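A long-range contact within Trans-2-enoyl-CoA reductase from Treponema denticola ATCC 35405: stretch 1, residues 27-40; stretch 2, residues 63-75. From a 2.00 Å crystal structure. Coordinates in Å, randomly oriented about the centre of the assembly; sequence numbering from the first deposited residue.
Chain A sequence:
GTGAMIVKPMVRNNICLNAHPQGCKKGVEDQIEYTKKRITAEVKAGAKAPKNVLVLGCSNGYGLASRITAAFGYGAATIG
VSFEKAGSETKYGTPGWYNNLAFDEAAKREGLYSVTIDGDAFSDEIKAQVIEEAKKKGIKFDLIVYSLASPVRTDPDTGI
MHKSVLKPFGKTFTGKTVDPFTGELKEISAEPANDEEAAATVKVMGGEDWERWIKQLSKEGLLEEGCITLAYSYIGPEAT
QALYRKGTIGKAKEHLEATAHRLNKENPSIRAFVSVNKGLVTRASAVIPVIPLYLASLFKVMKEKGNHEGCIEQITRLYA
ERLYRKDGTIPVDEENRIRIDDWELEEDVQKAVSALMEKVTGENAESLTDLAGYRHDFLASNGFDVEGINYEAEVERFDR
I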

# COMPACT_ATOMS: atom_id res chain seq x y z
N GLY A 27 -1.48 -13.90 -8.44
CA GLY A 27 -1.97 -12.86 -7.55
C GLY A 27 -2.31 -11.59 -8.31
O GLY A 27 -3.32 -10.94 -8.03
N VAL A 28 -1.46 -11.23 -9.26
CA VAL A 28 -1.69 -10.06 -10.10
C VAL A 28 -2.89 -10.28 -11.01
O VAL A 28 -3.74 -9.41 -11.17
CB VAL A 28 -0.45 -9.71 -10.94
CG1 VAL A 28 -0.76 -8.58 -11.91
CG2 VAL A 28 0.72 -9.34 -10.04
N GLU A 29 -2.96 -11.47 -11.61
CA GLU A 29 -4.05 -11.82 -12.52
C GLU A 29 -5.41 -11.82 -11.83
O GLU A 29 -6.40 -11.38 -12.41
CB GLU A 29 -3.79 -13.17 -13.18
CG GLU A 29 -2.71 -13.14 -14.25
CD GLU A 29 -2.43 -14.52 -14.83
OE1 GLU A 29 -2.66 -15.52 -14.13
OE2 GLU A 29 -1.99 -14.59 -16.00
N ASP A 30 -5.45 -12.30 -10.59
CA ASP A 30 -6.69 -12.33 -9.82
C ASP A 30 -7.19 -10.91 -9.55
O ASP A 30 -8.40 -10.67 -9.55
CB ASP A 30 -6.51 -13.09 -8.51
CG ASP A 30 -6.40 -14.58 -8.71
OD1 ASP A 30 -6.66 -15.06 -9.83
OD2 ASP A 30 -6.07 -15.29 -7.73
N GLN A 31 -6.27 -9.99 -9.30
CA GLN A 31 -6.64 -8.60 -9.06
C GLN A 31 -7.16 -7.96 -10.34
O GLN A 31 -8.10 -7.16 -10.30
CB GLN A 31 -5.45 -7.81 -8.52
CG GLN A 31 -5.00 -8.23 -7.12
CD GLN A 31 -3.86 -7.38 -6.60
OE1 GLN A 31 -3.96 -6.15 -6.55
NE2 GLN A 31 -2.77 -8.03 -6.21
N ILE A 32 -6.55 -8.31 -11.46
CA ILE A 32 -6.99 -7.82 -12.76
C ILE A 32 -8.40 -8.32 -13.07
O ILE A 32 -9.26 -7.56 -13.52
CB ILE A 32 -6.04 -8.25 -13.89
CG1 ILE A 32 -4.65 -7.64 -13.68
CG2 ILE A 32 -6.58 -7.84 -15.25
CD1 ILE A 32 -3.61 -8.15 -14.64
N GLU A 33 -8.64 -9.60 -12.81
CA GLU A 33 -9.95 -10.20 -13.06
C GLU A 33 -11.03 -9.54 -12.21
O GLU A 33 -12.14 -9.30 -12.69
CB GLU A 33 -9.93 -11.71 -12.81
CG GLU A 33 -11.27 -12.39 -13.06
CD GLU A 33 -11.23 -13.89 -12.83
OE1 GLU A 33 -10.12 -14.43 -12.62
OE2 GLU A 33 -12.30 -14.52 -12.85
N TYR A 34 -10.71 -9.24 -10.95
CA TYR A 34 -11.66 -8.57 -10.08
C TYR A 34 -11.96 -7.17 -10.60
O TYR A 34 -13.12 -6.75 -10.63
CB TYR A 34 -11.13 -8.48 -8.64
CG TYR A 34 -12.07 -7.71 -7.73
CD1 TYR A 34 -13.13 -8.35 -7.10
CD2 TYR A 34 -11.89 -6.35 -7.50
CE1 TYR A 34 -13.99 -7.65 -6.28
CE2 TYR A 34 -12.75 -5.65 -6.68
CZ TYR A 34 -13.80 -6.30 -6.07
OH TYR A 34 -14.66 -5.61 -5.24
N THR A 35 -10.91 -6.45 -10.98
CA THR A 35 -11.04 -5.08 -11.45
C THR A 35 -11.94 -4.97 -12.68
O THR A 35 -12.74 -4.05 -12.80
CB THR A 35 -9.66 -4.47 -11.78
OG1 THR A 35 -8.82 -4.54 -10.61
CG2 THR A 35 -9.80 -3.01 -12.20
N LYS A 36 -11.81 -5.93 -13.60
CA LYS A 36 -12.64 -5.96 -14.80
C LYS A 36 -14.11 -6.19 -14.44
O LYS A 36 -15.01 -5.70 -15.13
CB LYS A 36 -12.16 -7.04 -15.77
CG LYS A 36 -10.81 -6.75 -16.41
CD LYS A 36 -10.39 -7.88 -17.34
CE LYS A 36 -9.09 -7.55 -18.06
NZ LYS A 36 -9.24 -6.37 -18.96
N LYS A 37 -14.34 -6.92 -13.36
CA LYS A 37 -15.70 -7.19 -12.90
C LYS A 37 -16.23 -6.06 -12.02
O LYS A 37 -17.44 -5.84 -11.94
CB LYS A 37 -15.77 -8.50 -12.13
CG LYS A 37 -15.37 -9.72 -12.94
CD LYS A 37 -15.51 -10.99 -12.10
CE LYS A 37 -15.07 -12.21 -12.88
NZ LYS A 37 -15.83 -12.36 -14.16
N ARG A 38 -15.33 -5.36 -11.34
CA ARG A 38 -15.72 -4.31 -10.41
C ARG A 38 -15.95 -2.98 -11.12
O ARG A 38 -16.96 -2.32 -10.89
CB ARG A 38 -14.66 -4.16 -9.31
CG ARG A 38 -14.95 -3.05 -8.32
CD ARG A 38 -16.28 -3.28 -7.61
NE ARG A 38 -16.55 -2.26 -6.61
CZ ARG A 38 -17.13 -1.09 -6.87
NH1 ARG A 38 -17.50 -0.79 -8.11
NH2 ARG A 38 -17.34 -0.22 -5.89
N ILE A 39 -15.01 -2.60 -11.97
CA ILE A 39 -15.12 -1.36 -12.72
C ILE A 39 -15.77 -1.64 -14.08
O ILE A 39 -15.08 -1.79 -15.09
CB ILE A 39 -13.75 -0.70 -12.92
CG1 ILE A 39 -12.98 -0.65 -11.60
CG2 ILE A 39 -13.90 0.70 -13.50
CD1 ILE A 39 -13.65 0.20 -10.54
N THR A 40 -17.09 -1.72 -14.08
CA THR A 40 -17.84 -2.01 -15.30
C THR A 40 -18.21 -0.74 -16.04
O THR A 40 -18.03 0.37 -15.53
CB THR A 40 -19.14 -2.78 -14.99
OG1 THR A 40 -20.03 -1.93 -14.25
CG2 THR A 40 -18.85 -4.03 -14.19
N GLY A 63 -0.29 0.30 -3.87
CA GLY A 63 0.33 0.83 -5.07
C GLY A 63 0.02 -0.03 -6.28
O GLY A 63 -0.41 0.47 -7.32
N LEU A 64 0.24 -1.34 -6.14
CA LEU A 64 -0.06 -2.29 -7.20
C LEU A 64 -1.54 -2.26 -7.59
O LEU A 64 -1.88 -2.28 -8.77
CB LEU A 64 0.34 -3.71 -6.77
CG LEU A 64 -0.03 -4.86 -7.71
CD1 LEU A 64 0.61 -4.68 -9.07
CD2 LEU A 64 0.36 -6.19 -7.10
N ALA A 65 -2.40 -2.22 -6.58
CA ALA A 65 -3.84 -2.18 -6.82
C ALA A 65 -4.25 -0.89 -7.52
O ALA A 65 -5.19 -0.87 -8.31
CB ALA A 65 -4.60 -2.34 -5.51
N SER A 66 -3.53 0.19 -7.24
CA SER A 66 -3.79 1.49 -7.85
C SER A 66 -3.44 1.48 -9.33
O SER A 66 -4.15 2.07 -10.15
CB SER A 66 -3.01 2.59 -7.13
OG SER A 66 -3.33 2.62 -5.75
N ARG A 67 -2.34 0.81 -9.68
CA ARG A 67 -1.92 0.72 -11.07
C ARG A 67 -2.86 -0.19 -11.84
O ARG A 67 -3.27 0.12 -12.96
CB ARG A 67 -0.48 0.22 -11.17
CG ARG A 67 0.21 0.59 -12.47
CD ARG A 67 1.60 -0.02 -12.58
NE ARG A 67 2.25 0.37 -13.83
CZ ARG A 67 3.44 -0.09 -14.23
NH1 ARG A 67 4.10 -0.96 -13.48
NH2 ARG A 67 3.95 0.32 -15.38
N ILE A 68 -3.21 -1.32 -11.23
CA ILE A 68 -4.13 -2.28 -11.84
C ILE A 68 -5.52 -1.68 -12.08
O ILE A 68 -6.11 -1.87 -13.14
CB ILE A 68 -4.25 -3.56 -10.99
CG1 ILE A 68 -2.93 -4.34 -11.02
CG2 ILE A 68 -5.39 -4.43 -11.47
CD1 ILE A 68 -2.95 -5.60 -10.18
N THR A 69 -6.03 -0.94 -11.10
CA THR A 69 -7.33 -0.30 -11.22
C THR A 69 -7.33 0.74 -12.34
O THR A 69 -8.26 0.81 -13.14
CB THR A 69 -7.78 0.36 -9.90
OG1 THR A 69 -7.84 -0.62 -8.86
CG2 THR A 69 -9.16 0.99 -10.06
N ALA A 70 -6.27 1.54 -12.40
CA ALA A 70 -6.15 2.57 -13.42
C ALA A 70 -6.03 1.96 -14.81
O ALA A 70 -6.70 2.39 -15.75
CB ALA A 70 -4.96 3.48 -13.14
N ALA A 71 -5.19 0.94 -14.93
CA ALA A 71 -4.91 0.33 -16.23
C ALA A 71 -6.03 -0.58 -16.72
O ALA A 71 -6.53 -0.42 -17.83
CB ALA A 71 -3.59 -0.43 -16.19
N PHE A 72 -6.44 -1.54 -15.89
CA PHE A 72 -7.38 -2.56 -16.33
C PHE A 72 -8.84 -2.24 -16.02
O PHE A 72 -9.74 -2.96 -16.45
CB PHE A 72 -6.98 -3.93 -15.77
CG PHE A 72 -5.63 -4.38 -16.21
CD1 PHE A 72 -5.44 -4.93 -17.47
CD2 PHE A 72 -4.53 -4.25 -15.37
CE1 PHE A 72 -4.18 -5.35 -17.87
CE2 PHE A 72 -3.28 -4.67 -15.77
CZ PHE A 72 -3.10 -5.22 -17.03
N GLY A 73 -9.06 -1.16 -15.29
CA GLY A 73 -10.41 -0.71 -15.00
C GLY A 73 -10.80 0.47 -15.86
O GLY A 73 -11.95 0.60 -16.28
N TYR A 74 -9.84 1.34 -16.14
CA TYR A 74 -10.11 2.58 -16.86
C TYR A 74 -9.37 2.69 -18.19
O TYR A 74 -9.65 3.58 -18.99
CB TYR A 74 -9.82 3.79 -15.97
CG TYR A 74 -10.78 3.92 -14.81
CD1 TYR A 74 -11.98 4.62 -14.95
CD2 TYR A 74 -10.50 3.35 -13.58
CE1 TYR A 74 -12.86 4.74 -13.89
CE2 TYR A 74 -11.37 3.46 -12.51
CZ TYR A 74 -12.55 4.16 -12.68
OH TYR A 74 -13.43 4.28 -11.62
N GLY A 75 -8.42 1.79 -18.42
CA GLY A 75 -7.68 1.76 -19.67
C GLY A 75 -6.57 2.80 -19.72
O GLY A 75 -6.08 3.15 -20.80

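The helix ending at R38 and the helix running on from G63 pack at a crossing angle of -53°, their axes 8.4 Å apart at closest approach; no hydrogen bond joins them, and the contact rests on side-chain packing. F72, which gives up the most surface, points toward the first helix and offers a ring face to I32: CD1 of I32 lies 3.7 Å from CE2 of F72 and 4.0 Å from the ring centroid, a CH-pi contact. The aliphatic part of K36 passes the same residue, its CG 3.9 Å from F72 O. I68 is a knob among V28, Q31, I32 and T35. I68 CD1 reaches Q31 CB at 3.7 Å, while I68 CG2 meets I32 CG1 at 4.0 Å and T35 OG1 at 3.5 Å. T35 OG1 is already engaged, donating to Q31 O at 2.7 Å within its own helix, and the T35 side chain in turn sits as a knob among I68, T69, F72 and G73. I39, the first residue to leave helical geometry, closes the far end: its CG2 lies 3.4 Å from G73 O and rests over the face of Y74, 4.0 Å from the ring centroid. G73 lets the backbones draw close here, its CA 5.3 Å from I39 CA; a CB on G73 would come 3.1 Å from both T35 CG2 and I39 CG1 and clash with T69 O.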